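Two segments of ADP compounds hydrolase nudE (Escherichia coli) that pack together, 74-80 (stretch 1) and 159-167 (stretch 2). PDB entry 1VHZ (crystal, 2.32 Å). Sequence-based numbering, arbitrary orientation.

Stretch 1 (74-80) SYELGFS
Stretch 2 (159-167) DLLEDPDFN

How does stretch 2 approach the strand? Residues 74-78 of stretch 1 are extended, and Phe 79 continues them in a loop at phi/psi -89/145. Stretch 2 starts in a 3-10 segment, 159-162, with Glu 162 N bonded to Asp 159 O at 2.9 Å. Leu 160 (-58/-24, chi1 m, chi2 t) directs its CA-to-CB bond toward the strand and sets its CD2 3.8 Å from CD2 of Leu 77. That leucine, chi1 t and chi2 p, is the most heavily covered residue of the contact, and the pairing is apolar packing.

What does Asp 163 do at the bend? At -105/110 it leaves the 3-10 geometry, though Asp 163 N still bonds to Leu 160 O at 3.0 Å. Its CA-to-CB bond points toward the strand (chi1 t), and Asp 163 OD1 lies 3.4 Å from Leu 77 CD2, a polar atom against a methyl. Asp 163 OD2 accepts a hydrogen bond from Asp 165 N at 2.9 Å, while Asp 163 O receives Phe 166 N, also at 2.9 Å. These bonds accompany the helical phi/psi of 164-166, which begins with Pro 164 (-55/-28).

Where do the backbones meet, and how does water extend the join at Asp 165? Asp 165 (-68/-21) has its CA 4.8 Å from the CA of Glu 76. Leu 77 N donates to Asp 165 O at 2.9 Å and a nearly straight 171°, the one direct hydrogen bond between the stretches. The CA-to-CB bond of Asp 165 points toward the strand (chi1 m), but both its carboxylate and Tyr 75 O are acceptors, so water mediates. Water 1 donates to Tyr 75 O at 2.9 Å and to Asp 165 OD2 at 3.1 Å, and also bonds Ser 74 OG at 2.8 Å. Water 3 donates to Glu 76 OE2 at 2.6 Å and to Asp 165 O at 2.8 Å, linking the glutamate (chi1 p, chi2 t) to the carbonyl that already accepts Leu 77 N.

What closes the contact? Phe 166 (-96/-29) has its CA 4.8 Å from the CA of Leu 77, so the register advances one residue at a time on both sides. Phe 166 CA lies 3.1 Å from Leu 77 O in a CA-H...O contact. Phe 166, chi1 t and chi2 -94°, turns its ring edge toward the face of Phe 79 (chi1 m, chi2 116°) in an offset edge-to-face pair. The centroids are 5.8 Å apart, the planes stand at 83°, and Phe 166 CE2 comes 3.9 Å from Phe 79 CE1. The CA-to-CB bond of Asn 167 points away from the strand, and Asn 167 ND2 donates to Leu 161 O at 2.9 Å.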

# COMPACT_ATOMS: atom_id res chain seq x y z
N SER A 74 12.69 -9.43 8.02
CA SER A 74 12.38 -10.72 7.41
C SER A 74 12.58 -10.58 5.90
O SER A 74 12.79 -9.48 5.40
CB SER A 74 10.91 -11.09 7.69
OG SER A 74 10.07 -10.03 7.23
N TYR A 75 12.45 -11.70 5.21
CA TYR A 75 12.59 -11.71 3.77
C TYR A 75 11.22 -11.65 3.13
O TYR A 75 10.34 -12.43 3.51
CB TYR A 75 13.36 -12.95 3.30
CG TYR A 75 14.85 -12.74 3.44
CD1 TYR A 75 15.54 -13.17 4.57
CD2 TYR A 75 15.56 -12.08 2.43
CE1 TYR A 75 16.90 -12.97 4.67
CE2 TYR A 75 16.91 -11.86 2.55
CZ TYR A 75 17.58 -12.30 3.67
OH TYR A 75 18.94 -12.08 3.79
N GLU A 76 11.01 -10.68 2.22
CA GLU A 76 9.68 -10.70 1.59
C GLU A 76 9.79 -11.49 0.29
O GLU A 76 10.91 -11.81 -0.12
CB GLU A 76 9.05 -9.36 1.50
CG GLU A 76 9.54 -8.24 0.70
CD GLU A 76 8.77 -6.94 0.74
OE1 GLU A 76 9.44 -5.90 0.95
OE2 GLU A 76 7.54 -6.89 0.51
N LEU A 77 8.68 -11.99 -0.20
CA LEU A 77 8.60 -12.72 -1.46
C LEU A 77 7.72 -11.80 -2.34
O LEU A 77 6.64 -11.41 -1.87
CB LEU A 77 7.89 -14.06 -1.34
CG LEU A 77 7.55 -14.74 -2.68
CD1 LEU A 77 8.82 -15.06 -3.47
CD2 LEU A 77 6.74 -16.02 -2.46
N GLY A 78 8.21 -11.38 -3.49
CA GLY A 78 7.37 -10.49 -4.29
C GLY A 78 8.01 -10.03 -5.59
O GLY A 78 8.94 -10.64 -6.10
N PHE A 79 7.46 -8.95 -6.12
CA PHE A 79 7.90 -8.38 -7.37
C PHE A 79 9.02 -7.37 -7.16
O PHE A 79 9.08 -6.66 -6.16
CB PHE A 79 6.73 -7.74 -8.12
CG PHE A 79 5.59 -8.71 -8.33
CD1 PHE A 79 4.36 -8.50 -7.73
CD2 PHE A 79 5.77 -9.85 -9.10
CE1 PHE A 79 3.31 -9.39 -7.93
CE2 PHE A 79 4.74 -10.75 -9.30
CZ PHE A 79 3.50 -10.52 -8.71
N SER A 80 9.91 -7.35 -8.12
CA SER A 80 11.06 -6.43 -8.14
C SER A 80 10.55 -5.01 -8.18
O SER A 80 9.56 -4.67 -8.85
CB SER A 80 11.93 -6.87 -9.34
OG SER A 80 12.55 -5.76 -9.94
N ASP A 159 -2.25 -18.64 -5.61
CA ASP A 159 -1.76 -19.29 -4.39
C ASP A 159 -0.81 -18.36 -3.63
O ASP A 159 -0.56 -18.58 -2.42
CB ASP A 159 -1.05 -20.59 -4.66
CG ASP A 159 -1.83 -21.65 -5.39
OD1 ASP A 159 -3.06 -21.54 -5.49
OD2 ASP A 159 -1.20 -22.62 -5.89
N LEU A 160 -0.23 -17.33 -4.26
CA LEU A 160 0.68 -16.43 -3.57
C LEU A 160 0.04 -15.74 -2.36
O LEU A 160 0.73 -15.35 -1.41
CB LEU A 160 1.24 -15.37 -4.53
CG LEU A 160 2.39 -15.83 -5.45
CD1 LEU A 160 2.53 -14.90 -6.63
CD2 LEU A 160 3.69 -15.94 -4.66
N LEU A 161 -1.28 -15.63 -2.34
CA LEU A 161 -2.06 -15.05 -1.27
C LEU A 161 -2.07 -15.90 -0.01
O LEU A 161 -2.67 -15.48 1.00
CB LEU A 161 -3.52 -14.88 -1.76
CG LEU A 161 -3.94 -13.55 -2.36
CD1 LEU A 161 -2.79 -12.65 -2.75
CD2 LEU A 161 -4.92 -13.74 -3.51
N GLU A 162 -1.52 -17.11 -0.06
CA GLU A 162 -1.44 -17.97 1.11
C GLU A 162 -0.06 -17.82 1.76
O GLU A 162 0.25 -18.44 2.78
CB GLU A 162 -1.73 -19.43 0.78
CG GLU A 162 -3.18 -19.68 0.39
CD GLU A 162 -4.14 -19.34 1.51
OE1 GLU A 162 -5.32 -19.08 1.24
OE2 GLU A 162 -3.72 -19.30 2.70
N ASP A 163 0.80 -17.00 1.14
CA ASP A 163 2.13 -16.78 1.72
C ASP A 163 2.19 -15.41 2.37
O ASP A 163 2.23 -14.38 1.68
CB ASP A 163 3.22 -16.88 0.65
CG ASP A 163 4.61 -16.88 1.23
OD1 ASP A 163 5.55 -17.25 0.49
OD2 ASP A 163 4.80 -16.52 2.42
N PRO A 164 2.26 -15.34 3.69
CA PRO A 164 2.36 -14.08 4.41
C PRO A 164 3.52 -13.22 3.97
O PRO A 164 3.44 -11.99 4.08
CB PRO A 164 2.48 -14.50 5.88
CG PRO A 164 1.82 -15.85 5.91
CD PRO A 164 2.24 -16.51 4.61
N ASP A 165 4.63 -13.78 3.47
CA ASP A 165 5.78 -13.04 3.00
C ASP A 165 5.50 -12.22 1.74
O ASP A 165 6.30 -11.37 1.35
CB ASP A 165 6.95 -13.99 2.66
CG ASP A 165 7.52 -14.67 3.90
OD1 ASP A 165 8.10 -15.77 3.75
OD2 ASP A 165 7.38 -14.11 5.00
N PHE A 166 4.47 -12.60 1.01
CA PHE A 166 4.04 -11.95 -0.19
C PHE A 166 2.91 -10.96 0.07
O PHE A 166 2.76 -10.01 -0.68
CB PHE A 166 3.51 -13.00 -1.20
CG PHE A 166 2.90 -12.38 -2.44
CD1 PHE A 166 1.54 -12.14 -2.52
CD2 PHE A 166 3.70 -12.05 -3.53
CE1 PHE A 166 0.97 -11.58 -3.66
CE2 PHE A 166 3.14 -11.50 -4.67
CZ PHE A 166 1.77 -11.26 -4.73
N ASN A 167 2.08 -11.20 1.10
CA ASN A 167 0.90 -10.38 1.35
C ASN A 167 1.13 -8.95 1.78
O ASN A 167 0.89 -8.56 2.92
CB ASN A 167 -0.07 -11.13 2.28
CG ASN A 167 -0.68 -12.32 1.53
OD1 ASN A 167 -0.70 -12.37 0.30
ND2 ASN A 167 -1.15 -13.33 2.24
O HOH W 1 8.43 -11.19 5.29
O HOH W 2 10.78 -15.35 4.09
O HOH W 3 5.70 -8.69 1.13